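Local coordinates for protein LbaCas13a H328A (C2c2) (Lachnospiraceae bacterium NK4A179, PDB 5WLH) that binds a pre-crRNA, which it probably also processes, and as an RNA-targeting, A-cleaving CRISPR-Cas13a nuclease uses the guide to find and cut RNA, at residues E495-Q499 with D605-Y609; Y600-S606 with M1179-G1183. All coordinates share one frame. Residues are numbered along the deposited sequence.

Interaction 1: E495-Q499 with D605-Y609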
loop_
_atom_site.group_PDB
_atom_site.type_symbol
_atom_site.label_atom_id
_atom_site.label_comp_id
_atom_site.label_asym_id
_atom_site.label_seq_id
_atom_site.Cartn_x
_atom_site.Cartn_y
_atom_site.Cartn_z
ATOM N N GLU A 495 -11.163 -4.150 -7.041
ATOM C CA GLU A 495 -10.821 -5.256 -7.926
ATOM C C GLU A 495 -9.348 -5.221 -8.282
ATOM O O GLU A 495 -8.684 -6.264 -8.298
ATOM C CB GLU A 495 -11.681 -5.188 -9.196
ATOM C CG GLU A 495 -11.479 -6.357 -10.161
ATOM C CD GLU A 495 -12.472 -6.271 -11.313
ATOM O OE1 GLU A 495 -12.271 -5.410 -12.196
ATOM O OE2 GLU A 495 -13.465 -7.037 -11.308
ATOM N N GLU A 496 -8.827 -4.027 -8.607
ATOM C CA GLU A 496 -7.425 -3.924 -9.007
ATOM C C GLU A 496 -6.495 -4.274 -7.862
ATOM O O GLU A 496 -5.461 -4.915 -8.079
ATOM C CB GLU A 496 -7.129 -2.526 -9.551
ATOM C CG GLU A 496 -7.830 -2.320 -10.897
ATOM C CD GLU A 496 -7.485 -1.012 -11.598
ATOM O OE1 GLU A 496 -6.886 -0.129 -10.972
ATOM O OE2 GLU A 496 -7.832 -0.879 -12.801
ATOM N N MET A 497 -6.850 -3.891 -6.634
ATOM C CA MET A 497 -6.022 -4.286 -5.493
ATOM C C MET A 497 -5.953 -5.800 -5.385
ATOM O O MET A 497 -4.870 -6.375 -5.260
ATOM C CB MET A 497 -6.569 -3.703 -4.183
ATOM C CG MET A 497 -6.530 -2.198 -4.074
ATOM S SD MET A 497 -4.931 -1.516 -3.668
ATOM C CE MET A 497 -4.893 -1.779 -1.888
ATOM N N LEU A 498 -7.111 -6.467 -5.443
ATOM C CA LEU A 498 -7.106 -7.916 -5.287
ATOM C C LEU A 498 -6.369 -8.579 -6.438
ATOM O O LEU A 498 -5.619 -9.544 -6.227
ATOM C CB LEU A 498 -8.537 -8.452 -5.186
ATOM C CG LEU A 498 -8.593 -9.968 -4.942
ATOM C CD1 LEU A 498 -8.015 -10.291 -3.567
ATOM C CD2 LEU A 498 -10.028 -10.483 -5.079
ATOM N N GLN A 499 -6.576 -8.076 -7.658
ATOM C CA GLN A 499 -5.860 -8.595 -8.820
ATOM C C GLN A 499 -4.350 -8.502 -8.623
ATOM O O GLN A 499 -3.602 -9.449 -8.910
ATOM C CB GLN A 499 -6.283 -7.809 -10.065
ATOM C CG GLN A 499 -5.754 -8.378 -11.360
ATOM C CD GLN A 499 -6.774 -9.277 -12.010
ATOM O OE1 GLN A 499 -7.786 -8.810 -12.539
ATOM N NE2 GLN A 499 -6.530 -10.580 -11.955
ATOM N N ASP A 605 -4.568 -13.159 -15.457
ATOM C CA ASP A 605 -5.960 -13.587 -15.581
ATOM C C ASP A 605 -6.836 -12.463 -15.044
ATOM O O ASP A 605 -6.944 -12.275 -13.830
ATOM C CB ASP A 605 -6.208 -14.889 -14.820
ATOM C CG ASP A 605 -7.582 -15.492 -15.115
ATOM O OD1 ASP A 605 -8.209 -15.109 -16.128
ATOM O OD2 ASP A 605 -8.031 -16.368 -14.346
ATOM N N SER A 606 -7.468 -11.722 -15.953
ATOM C CA SER A 606 -8.239 -10.542 -15.582
ATOM C C SER A 606 -9.499 -10.935 -14.832
ATOM O O SER A 606 -10.237 -11.824 -15.271
ATOM C CB SER A 606 -8.619 -9.755 -16.838
ATOM O OG SER A 606 -9.629 -8.795 -16.537
ATOM N N PHE A 607 -9.764 -10.253 -13.705
ATOM C CA PHE A 607 -11.028 -10.447 -13.009
ATOM C C PHE A 607 -12.180 -9.787 -13.755
ATOM O O PHE A 607 -13.333 -10.192 -13.577
ATOM C CB PHE A 607 -10.964 -9.872 -11.589
ATOM C CG PHE A 607 -10.071 -10.644 -10.633
ATOM C CD1 PHE A 607 -9.774 -11.983 -10.841
ATOM C CD2 PHE A 607 -9.546 -10.013 -9.506
ATOM C CE1 PHE A 607 -8.959 -12.677 -9.951
ATOM C CE2 PHE A 607 -8.734 -10.704 -8.603
ATOM C CZ PHE A 607 -8.424 -12.026 -8.832
ATOM N N HIS A 608 -11.886 -8.792 -14.593
ATOM C CA HIS A 608 -12.904 -7.969 -15.239
ATOM C C HIS A 608 -13.394 -8.572 -16.545
ATOM O O HIS A 608 -14.585 -8.458 -16.865
ATOM C CB HIS A 608 -12.353 -6.561 -15.489
ATOM C CG HIS A 608 -13.409 -5.507 -15.581
ATOM N ND1 HIS A 608 -13.470 -4.602 -16.617
ATOM C CD2 HIS A 608 -14.456 -5.222 -14.770
ATOM C CE1 HIS A 608 -14.506 -3.800 -16.439
ATOM N NE2 HIS A 608 -15.120 -4.154 -15.325
ATOM N N TYR A 609 -12.504 -9.205 -17.307
ATOM C CA TYR A 609 -12.839 -9.724 -18.634
ATOM C C TYR A 609 -12.627 -11.233 -18.643
ATOM O O TYR A 609 -11.487 -11.703 -18.633
ATOM C CB TYR A 609 -12.011 -9.023 -19.714
ATOM C CG TYR A 609 -12.432 -7.581 -19.829
ATOM C CD1 TYR A 609 -13.715 -7.260 -20.245
ATOM C CD2 TYR A 609 -11.580 -6.544 -19.467
ATOM C CE1 TYR A 609 -14.140 -5.955 -20.337
ATOM C CE2 TYR A 609 -11.995 -5.221 -19.556
ATOM C CZ TYR A 609 -13.279 -4.937 -19.978
ATOM O OH TYR A 609 -13.732 -3.653 -20.058
#

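Interaction 2: Y600-S606 with M1179-G1183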
loop_
_atom_site.group_PDB
_atom_site.type_symbol
_atom_site.label_atom_id
_atom_site.label_comp_id
_atom_site.label_asym_id
_atom_site.label_seq_id
_atom_site.Cartn_x
_atom_site.Cartn_y
_atom_site.Cartn_z
ATOM N N TYR A 600 0.074 -20.909 -14.083
ATOM C CA TYR A 600 0.210 -19.995 -15.206
ATOM C C TYR A 600 -1.142 -19.428 -15.621
ATOM O O TYR A 600 -1.235 -18.260 -15.999
ATOM C CB TYR A 600 0.873 -20.697 -16.395
ATOM C CG TYR A 600 0.931 -19.798 -17.595
ATOM C CD1 TYR A 600 1.852 -18.762 -17.656
ATOM C CD2 TYR A 600 0.027 -19.948 -18.643
ATOM C CE1 TYR A 600 1.888 -17.907 -18.733
ATOM C CE2 TYR A 600 0.058 -19.113 -19.729
ATOM C CZ TYR A 600 0.983 -18.092 -19.769
ATOM O OH TYR A 600 0.991 -17.260 -20.841
ATOM N N SER A 601 -2.198 -20.242 -15.563
ATOM C CA SER A 601 -3.499 -19.778 -16.019
ATOM C C SER A 601 -4.028 -18.643 -15.161
ATOM O O SER A 601 -4.909 -17.909 -15.608
ATOM C CB SER A 601 -4.511 -20.923 -16.052
ATOM O OG SER A 601 -4.893 -21.333 -14.762
ATOM N N MET A 602 -3.490 -18.468 -13.958
ATOM C CA MET A 602 -3.883 -17.348 -13.125
ATOM C C MET A 602 -3.040 -16.107 -13.381
ATOM O O MET A 602 -3.418 -15.017 -12.941
ATOM C CB MET A 602 -3.793 -17.733 -11.641
ATOM C CG MET A 602 -4.772 -16.959 -10.771
ATOM S SD MET A 602 -4.947 -17.686 -9.138
ATOM C CE MET A 602 -6.591 -17.108 -8.750
ATOM N N ARG A 603 -1.913 -16.239 -14.065
ATOM C CA ARG A 603 -1.100 -15.059 -14.337
ATOM C C ARG A 603 -1.756 -14.224 -15.420
ATOM O O ARG A 603 -2.171 -14.752 -16.459
ATOM C CB ARG A 603 0.318 -15.446 -14.753
ATOM C CG ARG A 603 1.288 -14.267 -14.654
ATOM C CD ARG A 603 2.707 -14.768 -14.471
ATOM N NE ARG A 603 3.254 -15.115 -15.768
ATOM C CZ ARG A 603 4.475 -15.612 -15.960
ATOM N NH1 ARG A 603 4.884 -15.891 -17.186
ATOM N NH2 ARG A 603 5.282 -15.823 -14.936
ATOM N N ASN A 604 -1.849 -12.911 -15.182
ATOM C CA ASN A 604 -2.518 -12.009 -16.117
ATOM C C ASN A 604 -3.949 -12.452 -16.400
ATOM O O ASN A 604 -4.497 -12.167 -17.463
ATOM C CB ASN A 604 -1.731 -11.884 -17.425
ATOM C CG ASN A 604 -0.399 -11.170 -17.235
ATOM O OD1 ASN A 604 0.610 -11.793 -16.914
ATOM N ND2 ASN A 604 -0.392 -9.869 -17.456
ATOM N N ASP A 605 -4.568 -13.159 -15.457
ATOM C CA ASP A 605 -5.960 -13.587 -15.581
ATOM C C ASP A 605 -6.836 -12.463 -15.044
ATOM O O ASP A 605 -6.944 -12.275 -13.830
ATOM C CB ASP A 605 -6.208 -14.889 -14.820
ATOM C CG ASP A 605 -7.582 -15.492 -15.115
ATOM O OD1 ASP A 605 -8.209 -15.109 -16.128
ATOM O OD2 ASP A 605 -8.031 -16.368 -14.346
ATOM N N SER A 606 -7.468 -11.722 -15.953
ATOM C CA SER A 606 -8.239 -10.542 -15.582
ATOM C C SER A 606 -9.499 -10.935 -14.832
ATOM O O SER A 606 -10.237 -11.824 -15.271
ATOM C CB SER A 606 -8.619 -9.755 -16.838
ATOM O OG SER A 606 -9.629 -8.795 -16.537
ATOM N N MET A 1179 -2.353 -8.027 -25.245
ATOM C CA MET A 1179 -1.000 -8.256 -24.757
ATOM C C MET A 1179 -0.980 -8.579 -23.274
ATOM O O MET A 1179 -0.044 -9.220 -22.798
ATOM C CB MET A 1179 -0.119 -7.033 -25.008
ATOM C CG MET A 1179 0.179 -6.788 -26.459
ATOM S SD MET A 1179 1.485 -5.531 -26.611
ATOM C CE MET A 1179 0.535 -4.039 -26.421
ATOM N N TYR A 1180 -1.976 -8.115 -22.525
ATOM C CA TYR A 1180 -1.928 -8.177 -21.075
ATOM C C TYR A 1180 -2.922 -9.145 -20.457
ATOM O O TYR A 1180 -2.947 -9.274 -19.225
ATOM C CB TYR A 1180 -2.178 -6.782 -20.498
ATOM C CG TYR A 1180 -1.150 -5.790 -20.985
ATOM C CD1 TYR A 1180 0.110 -5.747 -20.414
ATOM C CD2 TYR A 1180 -1.438 -4.912 -22.016
ATOM C CE1 TYR A 1180 1.066 -4.838 -20.853
ATOM C CE2 TYR A 1180 -0.485 -3.997 -22.474
ATOM C CZ TYR A 1180 0.762 -3.970 -21.882
ATOM O OH TYR A 1180 1.711 -3.081 -22.334
ATOM N N ILE A 1181 -3.761 -9.794 -21.251
ATOM C CA ILE A 1181 -4.827 -10.644 -20.719
ATOM C C ILE A 1181 -4.580 -12.072 -21.176
ATOM O O ILE A 1181 -4.610 -12.365 -22.381
ATOM C CB ILE A 1181 -6.216 -10.160 -21.138
ATOM C CG1 ILE A 1181 -6.508 -8.798 -20.518
ATOM C CG2 ILE A 1181 -7.297 -11.162 -20.698
ATOM C CD1 ILE A 1181 -7.693 -8.094 -21.180
ATOM N N ASN A 1182 -4.297 -12.945 -20.214
ATOM C CA ASN A 1182 -4.126 -14.368 -20.472
ATOM C C ASN A 1182 -5.427 -14.925 -21.007
ATOM O O ASN A 1182 -6.461 -14.830 -20.342
ATOM C CB ASN A 1182 -3.734 -15.076 -19.174
ATOM C CG ASN A 1182 -3.099 -16.436 -19.393
ATOM O OD1 ASN A 1182 -3.226 -17.046 -20.463
ATOM N ND2 ASN A 1182 -2.401 -16.920 -18.370
ATOM N N GLY A 1183 -5.385 -15.487 -22.216
ATOM C CA GLY A 1183 -6.567 -16.055 -22.829
ATOM C C GLY A 1183 -7.180 -15.208 -23.923
ATOM O O GLY A 1183 -8.121 -15.660 -24.575
HETATM O O HOH W 1 -7.974 -13.404 -18.301
#

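Interaction 1: E495-Q499 with D605-Y609
Glu495, on helix 486-517, directs its CA-to-CB bond sideways, yet its extended side chain carries the carboxylate to the loop: OE1 of Glu495 lies 3.4 Å from CD2 of His608, and OE2 3.8 Å from CB of Phe607. Glu496 turns away to a salt bridge with Arg1131, while Met497 packs on a phosphate of the bound RNA, so this helix faces the loop on one side and the RNA on another. Residues 605-608 form the end of the sequence Arg603-Asn604-Asp605-Ser606-Phe607-His608, which fits the R-X4-H signature of HEPN ribonucleases; the contact thus packs helix 486-517 against what is probably one of the enzyme's nuclease motifs. Leu498 adds apolar packing, with CG 3.7 Å from CE2 of Phe607, and Ile955 touches both side chains. OE1 of Gln499 accepts from N of Phe607 at 2.7 Å and 167°, whereas its NE2 donates only weakly to O of Asp605 (2.6 Å, 127°), so the amide spans the backbone on both sides of Ser606. NE2 also sits over one face of the Phe607 ring. Ser606 OG accepts from N of His608 and N of Tyr609, both at 3.0 Å, forming an ST turn and ST motif.

Interaction 2: Y600-S606 with M1179-G1183
A polar, backbone-centred contact joins the turn that follows helix 588-602 to the loop leaving helix 1171-1180, probably where the two HEPN domains of Cas13a meet. The turn is type II, from Met602 to Asp605, with Asn604 at positive phi (56°). The evidence centres on Asn1182, whose CA is 5.2 Å from that of Asn604. Its main-chain N donates to O of Asn604 (2.9 Å, 164°), and its side-chain ND2 donates to O of Arg603 (2.9 Å, 155°) while lying over one face of the Tyr600 ring. ND2 of Asn1182 also lies 3.0 Å from O of Tyr600, at an angle too poor for a bond. Asn604 ND2 donates to O of Tyr1180 (3.2 Å, 146°). One water joins both sides, donating to OD1 of Asp605 (2.8 Å) and O of Asn1182 (2.9 Å) and accepting from N of Ser606 (2.9 Å). OD2 of Asp605 forms a salt bridge with Lys905 of helix 901-911, and the side chain of Arg603 leads away to one with Asp526. Helix 1106-1145 flanks the site, Glu1130 taking a second bond from Asn604 ND2; helix 901-911 covers Met602, and helix 1205-1216 touches Asn604 and Met1179.

Along the chain, helix 486-517 comes first, then the loop after helix 588-602, and last 1179-1183, nearly 600 residues on. Both contacts use that central loop and overlap at Asp605 and Ser606; their centres are 10 Å apart, and the segments do not otherwise touch. Interaction 1, whose nearest atom is about 4 Å from the bound RNA, ties the loop inward to helix 486-517; interaction 2 comes no nearer to the RNA than about 15 Å and ties the preceding turn to a distant part of the sequence. Together they contact one R-X4-H stretch, Arg603 to His608, from what are probably its own HEPN domain and the second one, consistent with a composite nuclease site.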